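Side-chain contacts in phosphonate monoester hydrolase (Ruegeria pomeroyi, PDB 4UPK), which belongs to the sulfatase family of the alkaline phosphatase clan, whose members are built on a central beta sheet: residues Gln172-Asn177 against Ala209-Thr214; Leu372-Pro377 against Pro417-Glu422. All blocks are in the same frame, centred on the assembly; numbering follows the deposited sequence.

Contact 1: Gln172-Asn177 against Ala209-Thr214; sequences QSHLKN and AEDSDT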
loop_
_atom_site.group_PDB
_atom_site.type_symbol
_atom_site.label_atom_id
_atom_site.label_comp_id
_atom_site.label_asym_id
_atom_site.label_seq_id
_atom_site.Cartn_x
_atom_site.Cartn_y
_atom_site.Cartn_z
ATOM N N GLN A 172 -12.055 2.273 -34.756
ATOM C CA GLN A 172 -11.179 1.870 -35.872
ATOM C C GLN A 172 -11.589 0.531 -36.419
ATOM O O GLN A 172 -11.519 0.333 -37.636
ATOM C CB GLN A 172 -9.693 1.825 -35.467
ATOM C CG GLN A 172 -9.010 3.204 -35.329
ATOM C CD GLN A 172 -7.510 3.047 -35.448
ATOM O OE1 GLN A 172 -6.983 2.623 -36.487
ATOM N NE2 GLN A 172 -6.780 3.448 -34.423
ATOM N N SER A 173 -12.014 -0.399 -35.534
ATOM C CA SER A 173 -12.461 -1.744 -35.936
ATOM C C SER A 173 -13.840 -1.684 -36.617
ATOM O O SER A 173 -14.041 -2.362 -37.610
ATOM C CB SER A 173 -12.457 -2.694 -34.748
ATOM O OG SER A 173 -11.153 -2.776 -34.203
ATOM N N HIS A 174 -14.738 -0.806 -36.149
ATOM C CA HIS A 174 -16.048 -0.539 -36.756
ATOM C C HIS A 174 -15.826 -0.104 -38.227
ATOM O O HIS A 174 -16.454 -0.648 -39.133
ATOM C CB HIS A 174 -16.798 0.559 -35.958
ATOM C CG HIS A 174 -18.151 0.902 -36.526
ATOM N ND1 HIS A 174 -18.397 2.127 -37.125
ATOM C CD2 HIS A 174 -19.266 0.143 -36.620
ATOM C CE1 HIS A 174 -19.660 2.086 -37.508
ATOM N NE2 HIS A 174 -20.211 0.906 -37.250
ATOM N N LEU A 175 -14.853 0.797 -38.454
ATOM C CA LEU A 175 -14.470 1.300 -39.778
ATOM C C LEU A 175 -13.908 0.216 -40.704
ATOM O O LEU A 175 -14.303 0.168 -41.866
ATOM C CB LEU A 175 -13.511 2.512 -39.681
ATOM C CG LEU A 175 -14.066 3.798 -39.046
ATOM C CD1 LEU A 175 -12.952 4.772 -38.763
ATOM C CD2 LEU A 175 -15.098 4.468 -39.936
ATOM N N LYS A 176 -13.006 -0.657 -40.204
ATOM C CA LYS A 176 -12.458 -1.749 -41.010
ATOM C C LYS A 176 -13.558 -2.747 -41.385
ATOM O O LYS A 176 -13.625 -3.165 -42.546
ATOM C CB LYS A 176 -11.300 -2.458 -40.288
ATOM C CG LYS A 176 -9.974 -1.707 -40.374
ATOM C CD LYS A 176 -8.949 -2.191 -39.333
ATOM C CE LYS A 176 -7.853 -1.180 -39.061
ATOM N NZ LYS A 176 -6.997 -0.918 -40.253
ATOM N N ASN A 177 -14.435 -3.106 -40.414
ATOM C CA ASN A 177 -15.549 -4.066 -40.599
ATOM C C ASN A 177 -16.656 -3.592 -41.541
ATOM O O ASN A 177 -17.314 -4.414 -42.180
ATOM C CB ASN A 177 -16.127 -4.516 -39.257
ATOM C CG ASN A 177 -15.162 -5.327 -38.430
ATOM O OD1 ASN A 177 -14.217 -5.939 -38.937
ATOM N ND2 ASN A 177 -15.384 -5.351 -37.134
ATOM N N ALA A 209 -21.793 9.834 -42.016
ATOM C CA ALA A 209 -22.254 10.357 -40.726
ATOM C C ALA A 209 -22.635 9.256 -39.729
ATOM O O ALA A 209 -22.258 9.347 -38.568
ATOM C CB ALA A 209 -23.420 11.316 -40.922
ATOM N N GLU A 210 -23.331 8.194 -40.189
ATOM C CA GLU A 210 -23.731 7.084 -39.328
ATOM C C GLU A 210 -22.541 6.236 -38.856
ATOM O O GLU A 210 -22.710 5.421 -37.943
ATOM C CB GLU A 210 -24.815 6.207 -40.005
ATOM C CG GLU A 210 -24.438 5.712 -41.388
ATOM C CD GLU A 210 -25.057 6.514 -42.520
ATOM O OE1 GLU A 210 -24.643 7.677 -42.742
ATOM O OE2 GLU A 210 -25.961 5.968 -43.193
ATOM N N ASP A 211 -21.351 6.429 -39.467
ATOM C CA ASP A 211 -20.128 5.705 -39.119
ATOM C C ASP A 211 -19.063 6.585 -38.428
ATOM O O ASP A 211 -17.929 6.143 -38.221
ATOM C CB ASP A 211 -19.559 4.997 -40.361
ATOM C CG ASP A 211 -20.471 3.912 -40.884
ATOM O OD1 ASP A 211 -21.064 3.186 -40.060
ATOM O OD2 ASP A 211 -20.576 3.771 -42.107
ATOM N N SER A 212 -19.440 7.829 -38.085
ATOM C CA SER A 212 -18.550 8.814 -37.468
ATOM C C SER A 212 -18.185 8.469 -36.029
ATOM O O SER A 212 -18.854 7.660 -35.397
ATOM C CB SER A 212 -19.155 10.214 -37.552
ATOM O OG SER A 212 -20.005 10.506 -36.450
ATOM N N ASP A 213 -17.122 9.095 -35.528
ATOM C CA ASP A 213 -16.644 8.972 -34.150
ATOM C C ASP A 213 -17.727 9.371 -33.137
ATOM O O ASP A 213 -17.960 8.614 -32.193
ATOM C CB ASP A 213 -15.333 9.764 -33.952
ATOM C CG ASP A 213 -15.251 11.172 -34.529
ATOM O OD1 ASP A 213 -16.259 11.639 -35.152
ATOM O OD2 ASP A 213 -14.193 11.814 -34.356
ATOM N N THR A 214 -18.449 10.516 -33.391
ATOM C CA THR A 214 -19.580 11.021 -32.593
ATOM C C THR A 214 -20.731 10.019 -32.548
ATOM O O THR A 214 -21.216 9.720 -31.458
ATOM C CB THR A 214 -20.039 12.400 -33.112
ATOM O OG1 THR A 214 -18.930 13.309 -33.070
ATOM C CG2 THR A 214 -21.237 12.968 -32.332
HETATM O O HOH W 1 -23.062 2.326 -38.332
#
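His174 reaches across to Asp211 with the CE1 corner of its imidazole, which lies 3.1 Å from Asp211 OD1. The oxygen approaches the ring obliquely, the ring and carboxylate planes standing 63° apart. His174 CB points toward the 209-214 segment, and CG anti to the backbone N (chi1 179°) extends the ring outward from the helix. A water molecule ties the two groups together: it donates to Asp211 OD1 at 2.8 Å and, in the plane of the ring, accepts a weak hydrogen bond from His174 NE2 at 3.4 Å. Leu175 adds a van der Waals contact, its CD2 methyl lying 3.7 Å from the carbonyl O of Asp211. That carbonyl is also hydrogen-bonded by Trp171 NE1, while Tyr180 OH takes the other carboxylate oxygen, OD2, so both oxygens of the buried aspartate have partners and its rotation is restrained. Farther out, the ring of Phe216 meets the His174 imidazole, and Ser173 and Asn177 bond to a second subunit. Ser212, which follows Asp211, is the N-cap of helix 213-224, its OG accepting from Ala215 N; the contact thus joins helix 169-177 to a 3-10 turn leading into a side-chain-capped helix start.

Contact 2: Leu372-Pro377 against Pro417-Glu422; sequences LIIRAP and PFLTGE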
loop_
_atom_site.group_PDB
_atom_site.type_symbol
_atom_site.label_atom_id
_atom_site.label_comp_id
_atom_site.label_asym_id
_atom_site.label_seq_id
_atom_site.Cartn_x
_atom_site.Cartn_y
_atom_site.Cartn_z
ATOM N N LEU A 372 -22.174 25.234 -19.336
ATOM C CA LEU A 372 -22.547 24.391 -18.220
ATOM C C LEU A 372 -24.063 24.374 -18.038
ATOM O O LEU A 372 -24.676 25.418 -17.807
ATOM C CB LEU A 372 -21.816 24.741 -16.888
ATOM C CG LEU A 372 -22.228 23.907 -15.650
ATOM C CD1 LEU A 372 -21.916 22.427 -15.818
ATOM C CD2 LEU A 372 -21.570 24.407 -14.414
ATOM N N ILE A 373 -24.655 23.175 -18.166
ATOM C CA ILE A 373 -26.084 22.958 -17.999
ATOM C C ILE A 373 -26.217 21.865 -16.974
ATOM O O ILE A 373 -25.593 20.804 -17.101
ATOM C CB ILE A 373 -26.871 22.604 -19.314
ATOM C CG1 ILE A 373 -26.565 23.588 -20.491
ATOM C CG2 ILE A 373 -28.390 22.522 -19.041
ATOM C CD1 ILE A 373 -26.859 23.030 -21.917
ATOM N N ILE A 374 -27.025 22.126 -15.939
ATOM C CA ILE A 374 -27.283 21.137 -14.919
ATOM C C ILE A 374 -28.781 20.968 -14.748
ATOM O O ILE A 374 -29.491 21.933 -14.459
ATOM C CB ILE A 374 -26.537 21.398 -13.569
ATOM C CG1 ILE A 374 -24.986 21.441 -13.772
ATOM C CG2 ILE A 374 -26.957 20.354 -12.500
ATOM C CD1 ILE A 374 -24.131 21.782 -12.493
ATOM N N ARG A 375 -29.258 19.732 -14.937
ATOM C CA ARG A 375 -30.645 19.401 -14.689
ATOM C C ARG A 375 -30.693 18.419 -13.542
ATOM O O ARG A 375 -30.006 17.398 -13.549
ATOM C CB ARG A 375 -31.358 18.809 -15.915
ATOM C CG ARG A 375 -32.863 18.999 -15.776
ATOM C CD ARG A 375 -33.667 18.234 -16.784
ATOM N NE ARG A 375 -35.105 18.375 -16.529
ATOM C CZ ARG A 375 -35.799 17.662 -15.645
ATOM N NH1 ARG A 375 -35.193 16.752 -14.890
ATOM N NH2 ARG A 375 -37.099 17.872 -15.490
ATOM N N ALA A 376 -31.512 18.735 -12.556
ATOM C CA ALA A 376 -31.714 17.886 -11.401
ATOM C C ALA A 376 -33.201 17.867 -11.110
ATOM O O ALA A 376 -33.845 18.908 -11.273
ATOM C CB ALA A 376 -30.953 18.450 -10.205
ATOM N N PRO A 377 -33.785 16.724 -10.681
ATOM C CA PRO A 377 -35.219 16.739 -10.299
ATOM C C PRO A 377 -35.507 17.842 -9.275
ATOM O O PRO A 377 -34.795 17.960 -8.275
ATOM C CB PRO A 377 -35.456 15.340 -9.694
ATOM C CG PRO A 377 -34.103 14.744 -9.486
ATOM C CD PRO A 377 -33.177 15.393 -10.466
ATOM N N PRO A 417 -27.029 24.910 -4.308
ATOM C CA PRO A 417 -27.910 26.069 -3.972
ATOM C C PRO A 417 -28.492 26.820 -5.186
ATOM O O PRO A 417 -29.663 27.199 -5.161
ATOM C CB PRO A 417 -26.997 26.986 -3.134
ATOM C CG PRO A 417 -26.000 26.069 -2.550
ATOM C CD PRO A 417 -25.734 25.021 -3.595
ATOM N N PHE A 418 -27.684 26.991 -6.252
ATOM C CA PHE A 418 -28.049 27.617 -7.534
ATOM C C PHE A 418 -29.165 26.904 -8.303
ATOM O O PHE A 418 -29.862 27.557 -9.087
ATOM C CB PHE A 418 -26.814 27.708 -8.456
ATOM C CG PHE A 418 -25.702 28.583 -7.934
ATOM C CD1 PHE A 418 -25.775 29.971 -8.043
ATOM C CD2 PHE A 418 -24.561 28.024 -7.379
ATOM C CE1 PHE A 418 -24.724 30.778 -7.613
ATOM C CE2 PHE A 418 -23.513 28.830 -6.951
ATOM C CZ PHE A 418 -23.607 30.203 -7.053
ATOM N N LEU A 419 -29.299 25.566 -8.133
ATOM C CA LEU A 419 -30.299 24.741 -8.827
ATOM C C LEU A 419 -31.751 25.115 -8.522
ATOM O O LEU A 419 -32.611 24.998 -9.402
ATOM C CB LEU A 419 -30.034 23.240 -8.635
ATOM C CG LEU A 419 -28.656 22.706 -9.085
ATOM C CD1 LEU A 419 -28.589 21.203 -8.955
ATOM C CD2 LEU A 419 -28.306 23.138 -10.515
ATOM N N THR A 420 -32.015 25.608 -7.289
ATOM C CA THR A 420 -33.335 26.082 -6.857
ATOM C C THR A 420 -33.428 27.624 -6.932
ATOM O O THR A 420 -34.215 28.239 -6.204
ATOM C CB THR A 420 -33.721 25.503 -5.493
ATOM O OG1 THR A 420 -32.656 25.727 -4.578
ATOM C CG2 THR A 420 -34.060 24.018 -5.564
ATOM N N GLY A 421 -32.628 28.216 -7.820
ATOM C CA GLY A 421 -32.588 29.650 -8.081
ATOM C C GLY A 421 -31.954 30.503 -7.001
ATOM O O GLY A 421 -32.027 31.732 -7.089
ATOM N N GLU A 422 -31.330 29.881 -5.977
ATOM C CA GLU A 422 -30.672 30.605 -4.880
ATOM C C GLU A 422 -29.189 30.824 -5.167
ATOM O O GLU A 422 -28.751 30.559 -6.288
ATOM C CB GLU A 422 -30.887 29.943 -3.496
ATOM C CG GLU A 422 -31.715 28.671 -3.391
ATOM C CD GLU A 422 -33.134 28.802 -2.874
ATOM O OE1 GLU A 422 -33.608 29.943 -2.672
ATOM O OE2 GLU A 422 -33.755 27.747 -2.613
#
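Leu419 points its side chain from the short, weakly bonded helix 416-419 at the strand 372-375, meeting Ile374 and, just past the strand, Ala376. From CB the chain runs to CG, set anti to the carbonyl carbon (chi1 -57°), and there it forks into two methyls, both of which meet Ile374 and one of which also reaches Ala376. CD2 lies 3.7 Å from Ile374 CG2 and 3.9 Å from Ile374 CB, against the beta-branch of the isoleucine. CD1 is placed 3.8 Å from Ala376 CB, and it also approaches Ile374 CG2 at 4.0 Å. The Ile374 and Leu419 side chains cross at about a right angle. Ile374 and Ala376, two apart along the chain, both direct CB toward the helix; Arg375 between them turns the other way, to a salt bridge with Asp68. Just after Leu419 the helix ends in a Schellman motif, with Gly421 at positive phi, Gly421 N bonded to Phe418 O at 3.1 Å and a weak bond from Glu422 N to Pro417 O. Leu341 and Trp401 also pack on Ala376. Across the two segments the contact is wholly apolar, made by buried aliphatic carbons, and therefore rests on shape and exclusion of water rather than on directed bonds.

Contact 2 is fully buried where it touches; contact 1 is largely buried, with His174 partly exposed. Contact 2 packs a short helix against a strand of the central mixed sheet, with no other protein chain touching it. Contact 1 joins helix 169-177 to the turn before helix 213-224, and a second subunit bonds to residues of its first segment, so it belongs to the neighbourhood of the assembly interface. Their chemistry differs too: imidazole, carboxylate and a water weakly held by the imidazole, with one leucine methyl, in contact 1, aliphatic carbons alone in contact 2. They share no helix or strand; their centres lie about 36 Å apart, and contact 1 closes along the chain before contact 2 opens.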